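Putative yopH targeting protein (Yersinia pestis, PDB 4GF3) probably acts as the type III secretion chaperone of the effector YopH, binding it in the bacterial cytosol and keeping it ready for export. Local coordinates at residues E9-A12 / T13-L17; T58-S61 / Q62-D65. One frame throughout, in Å; residues are numbered along the deposited sequence.

Contact 1: residues E9-A12 / T13-L17; sequences EEFA and TELGL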
loop_
_atom_site.group_PDB
_atom_site.type_symbol
_atom_site.label_atom_id
_atom_site.label_comp_id
_atom_site.label_asym_id
_atom_site.label_seq_id
_atom_site.Cartn_x
_atom_site.Cartn_y
_atom_site.Cartn_z
ATOM N N GLU A 9 -10.868 5.677 7.804
ATOM C CA GLU A 9 -11.146 7.040 8.234
ATOM C C GLU A 9 -9.964 7.661 8.927
ATOM O O GLU A 9 -9.665 8.848 8.718
ATOM C CB GLU A 9 -12.329 7.100 9.223
ATOM C CG GLU A 9 -13.664 6.936 8.568
ATOM C CD GLU A 9 -14.792 6.818 9.584
ATOM O OE1 GLU A 9 -14.567 7.032 10.807
ATOM O OE2 GLU A 9 -15.921 6.528 9.145
ATOM N N GLU A 10 -9.378 6.887 9.843
ATOM C CA GLU A 10 -8.177 7.323 10.580
ATOM C C GLU A 10 -7.048 7.676 9.635
ATOM O O GLU A 10 -6.368 8.664 9.822
ATOM C CB GLU A 10 -7.637 6.223 11.507
ATOM C CG GLU A 10 -7.649 6.495 12.957
ATOM C CD GLU A 10 -7.084 5.314 13.767
ATOM O OE1 GLU A 10 -5.802 5.143 13.873
ATOM O OE2 GLU A 10 -7.956 4.518 14.179
ATOM N N PHE A 11 -6.836 6.829 8.643
ATOM C CA PHE A 11 -5.764 6.954 7.693
ATOM C C PHE A 11 -5.961 8.176 6.821
ATOM O O PHE A 11 -4.981 8.859 6.528
ATOM C CB PHE A 11 -5.740 5.656 6.884
ATOM C CG PHE A 11 -4.715 5.561 5.790
ATOM C CD1 PHE A 11 -3.457 6.049 5.922
ATOM C CD2 PHE A 11 -5.041 4.879 4.616
ATOM C CE1 PHE A 11 -2.523 5.879 4.935
ATOM C CE2 PHE A 11 -4.090 4.710 3.615
ATOM C CZ PHE A 11 -2.840 5.209 3.773
ATOM N N ALA A 12 -7.192 8.422 6.378
ATOM C CA ALA A 12 -7.547 9.628 5.619
ATOM C C ALA A 12 -7.223 10.880 6.441
ATOM O O ALA A 12 -6.512 11.796 5.992
ATOM C CB ALA A 12 -9.024 9.602 5.266
ATOM N N THR A 13 -7.704 10.924 7.673
ATOM C CA THR A 13 -7.386 12.012 8.564
ATOM C C THR A 13 -5.879 12.233 8.763
ATOM O O THR A 13 -5.441 13.375 8.688
ATOM C CB THR A 13 -8.086 11.826 9.935
ATOM O OG1 THR A 13 -9.489 11.754 9.688
ATOM C CG2 THR A 13 -7.790 12.959 10.845
ATOM N N GLU A 14 -5.131 11.167 9.002
ATOM C CA GLU A 14 -3.654 11.228 9.087
ATOM C C GLU A 14 -3.017 11.860 7.846
ATOM O O GLU A 14 -2.131 12.724 7.950
ATOM C CB GLU A 14 -3.095 9.851 9.290
ATOM C CG GLU A 14 -1.608 9.821 9.584
ATOM C CD GLU A 14 -1.274 10.065 11.050
ATOM O OE1 GLU A 14 -2.210 10.142 11.882
ATOM O OE2 GLU A 14 -0.066 10.155 11.370
ATOM N N LEU A 15 -3.481 11.463 6.673
ATOM C CA LEU A 15 -2.984 12.019 5.429
ATOM C C LEU A 15 -3.510 13.399 5.095
ATOM O O LEU A 15 -2.952 14.072 4.232
ATOM C CB LEU A 15 -3.336 11.023 4.276
ATOM C CG LEU A 15 -2.728 9.629 4.158
ATOM C CD1 LEU A 15 -3.304 8.878 2.924
ATOM C CD2 LEU A 15 -1.209 9.666 4.143
ATOM N N GLY A 16 -4.586 13.841 5.747
ATOM C CA GLY A 16 -5.244 15.079 5.383
ATOM C C GLY A 16 -6.194 14.990 4.180
ATOM O O GLY A 16 -6.488 16.010 3.560
ATOM N N LEU A 17 -6.706 13.794 3.876
ATOM C CA LEU A 17 -7.818 13.630 2.911
ATOM C C LEU A 17 -9.162 13.565 3.600
ATOM O O LEU A 17 -9.243 13.118 4.744
ATOM C CB LEU A 17 -7.633 12.361 2.120
ATOM C CG LEU A 17 -6.306 12.227 1.386
ATOM C CD1 LEU A 17 -6.159 10.842 0.778
ATOM C CD2 LEU A 17 -6.226 13.318 0.327
HETATM O O HOH W 1 -11.548 10.596 7.925
#
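Leu15 lays its CD1 methyl over one face of the Phe11 ring, one helical turn back, in a CH-pi contact with CD1 of Leu15 4.0 Å from the ring centroid and 24° off its normal. Leu15 CD1 sits toward the rim, 3.7 Å from Phe11 CE1. The buried ring reaches this place because its CG lies anti to the backbone N (chi1 178°). The helix ends just beyond: Ala12 O accepts Leu17 N at 2.9 Å, from above the carbonyl plane, and Gly16 N bonds to Thr13 O at 3.1 Å. With positive phi at Gly16, this is a Schellman motif, and it turns the chain so that Leu17 comes back beside Ala12. The outer side, with exposed Glu9 and Thr13, is the hydrated one. There a water donates to Glu9 O at 2.7 Å and is also hydrogen-bonded to Thr13 OG1, bridging one turn, while the Glu9 carbonyl accepts Thr13 N. Helix 4-15 rests on helix 102-118, where Leu105 and Leu109 meet Phe11, and Ala106 meets Leu15, while Leu15 and Leu17 pack against the chain of another protein. Glu10 ties it to Gly102 N at the start of that helix and to Arg2, and Glu14 bonds to Ser135.

Contact 2: residues T58-S61 / Q62-D65; sequences TGQS and QLYD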
loop_
_atom_site.group_PDB
_atom_site.type_symbol
_atom_site.label_atom_id
_atom_site.label_comp_id
_atom_site.label_asym_id
_atom_site.label_seq_id
_atom_site.Cartn_x
_atom_site.Cartn_y
_atom_site.Cartn_z
ATOM N N THR A 58 15.288 -4.402 -12.740
ATOM C CA THR A 58 16.457 -3.841 -13.433
ATOM C C THR A 58 17.488 -4.917 -13.780
ATOM O O THR A 58 18.196 -4.802 -14.753
ATOM C CB THR A 58 17.174 -2.806 -12.550
ATOM O OG1 THR A 58 17.755 -3.481 -11.414
ATOM C CG2 THR A 58 16.214 -1.738 -12.083
ATOM N N GLY A 59 17.589 -5.959 -12.958
ATOM C CA GLY A 59 18.584 -6.987 -13.215
ATOM C C GLY A 59 18.616 -8.037 -12.131
ATOM O O GLY A 59 17.939 -7.895 -11.127
ATOM N N GLN A 60 19.434 -9.073 -12.357
ATOM C CA GLN A 60 19.585 -10.219 -11.425
ATOM C C GLN A 60 20.020 -9.785 -10.012
ATOM O O GLN A 60 19.567 -10.355 -9.000
ATOM C CB GLN A 60 20.617 -11.210 -11.996
ATOM C CG GLN A 60 20.546 -12.575 -11.348
ATOM C CD GLN A 60 21.717 -13.486 -11.675
ATOM O OE1 GLN A 60 22.808 -13.030 -11.963
ATOM N NE2 GLN A 60 21.484 -14.799 -11.585
ATOM N N SER A 61 20.906 -8.782 -9.965
ATOM C CA SER A 61 21.310 -8.105 -8.730
ATOM C C SER A 61 20.127 -7.725 -7.833
ATOM O O SER A 61 20.223 -7.912 -6.606
ATOM C CB SER A 61 22.127 -6.825 -9.016
ATOM O OG SER A 61 21.218 -5.721 -9.242
ATOM N N GLN A 62 19.026 -7.189 -8.387
ATOM C CA GLN A 62 17.932 -6.828 -7.506
ATOM C C GLN A 62 17.276 -8.045 -6.893
ATOM O O GLN A 62 16.732 -7.909 -5.807
ATOM C CB GLN A 62 16.769 -6.102 -8.163
ATOM C CG GLN A 62 17.097 -4.871 -8.909
ATOM C CD GLN A 62 15.867 -4.071 -9.266
ATOM O OE1 GLN A 62 14.912 -4.553 -9.902
ATOM N NE2 GLN A 62 15.907 -2.811 -8.892
ATOM N N LEU A 63 17.215 -9.163 -7.613
ATOM C CA LEU A 63 16.457 -10.298 -7.122
ATOM C C LEU A 63 17.150 -10.818 -5.867
ATOM O O LEU A 63 16.483 -11.199 -4.917
ATOM C CB LEU A 63 16.331 -11.414 -8.143
ATOM C CG LEU A 63 15.767 -11.124 -9.553
ATOM C CD1 LEU A 63 16.219 -12.168 -10.540
ATOM C CD2 LEU A 63 14.268 -11.067 -9.601
ATOM N N TYR A 64 18.483 -10.877 -5.891
ATOM C CA TYR A 64 19.253 -11.272 -4.693
ATOM C C TYR A 64 19.042 -10.282 -3.567
ATOM O O TYR A 64 18.666 -10.657 -2.457
ATOM C CB TYR A 64 20.734 -11.310 -4.963
ATOM C CG TYR A 64 21.215 -12.477 -5.733
ATOM C CD1 TYR A 64 21.165 -12.474 -7.140
ATOM C CD2 TYR A 64 21.797 -13.591 -5.089
ATOM C CE1 TYR A 64 21.683 -13.534 -7.896
ATOM C CE2 TYR A 64 22.273 -14.652 -5.851
ATOM C CZ TYR A 64 22.237 -14.601 -7.256
ATOM O OH TYR A 64 22.685 -15.630 -8.001
ATOM N N ASP A 65 19.215 -8.999 -3.855
ATOM C CA ASP A 65 19.018 -7.977 -2.836
ATOM C C ASP A 65 17.678 -8.161 -2.161
ATOM O O ASP A 65 17.606 -8.106 -0.969
ATOM C CB ASP A 65 18.970 -6.551 -3.413
ATOM C CG ASP A 65 20.270 -6.087 -4.081
ATOM O OD1 ASP A 65 21.408 -6.613 -3.822
ATOM O OD2 ASP A 65 20.153 -5.085 -4.876
#
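The backbone enters helix 60-68 from Thr58 through an extended Gly59, and the first turns close by Gln62 N to Gly59 O at 3.0 Å, a weak bond from Tyr64 N to Gln60 O, and Asp65 N to Ser61 O at 3.1 Å. From the first turn of the helix, the side chain of Gln62 reaches back to Thr58, crossing that residue's side chain at about a right angle. Its OE1 accepts Thr58 N at 2.9 Å in a nearly straight bond (169° at the hydrogen), although the donor stands well above the amide plane. The methyl of Thr58 packs against the other branch of the amide, CG2 lying 3.4 Å from Gln62 NE2. An extended chain beyond CG gives Gln62 the length to span the turn. The same OE1 also accepts Trp89 NE1, so two donors grip this buried oxygen and should fix the rotation of the amide. On the exposed flank, Gln60 and Tyr64 run alongside each other and point the same way, their amide and ring planes 77° apart. Gln60 CG approaches the ring at CE1 of Tyr64, 3.8 Å away, while the carbonyl O of Gln60 meets the ring edge in its plane, 3.2 Å from Tyr64 CD1. Leu63 touches Leu57 in the preceding loop, which Gln62 also meets, together with Leu119 just beyond helix 102-118. The turn comes shortly after strand 47-56, with Leu57 between, and Trp89 joins it to strand 88-96, the neighbour of that strand in the antiparallel sheet.

How the contacts relate
Contact 1 completes the C-terminal end of helix 4-15, whereas contact 2 begins helix 60-68; the contacts share no element and lie on opposite sides of the chain's centre, their nearest atoms about 24 Å apart. Contact 1 is partly buried, with an apolar face turned to another helix and a hydrated outer face. Contact 2 lies at the surface, where most of its residues are exposed, and its one buried residue is polar. Their chemistry differs accordingly: apolar contacts and backbone capping in the first, a side-chain amide bridging loop and sheet in the second.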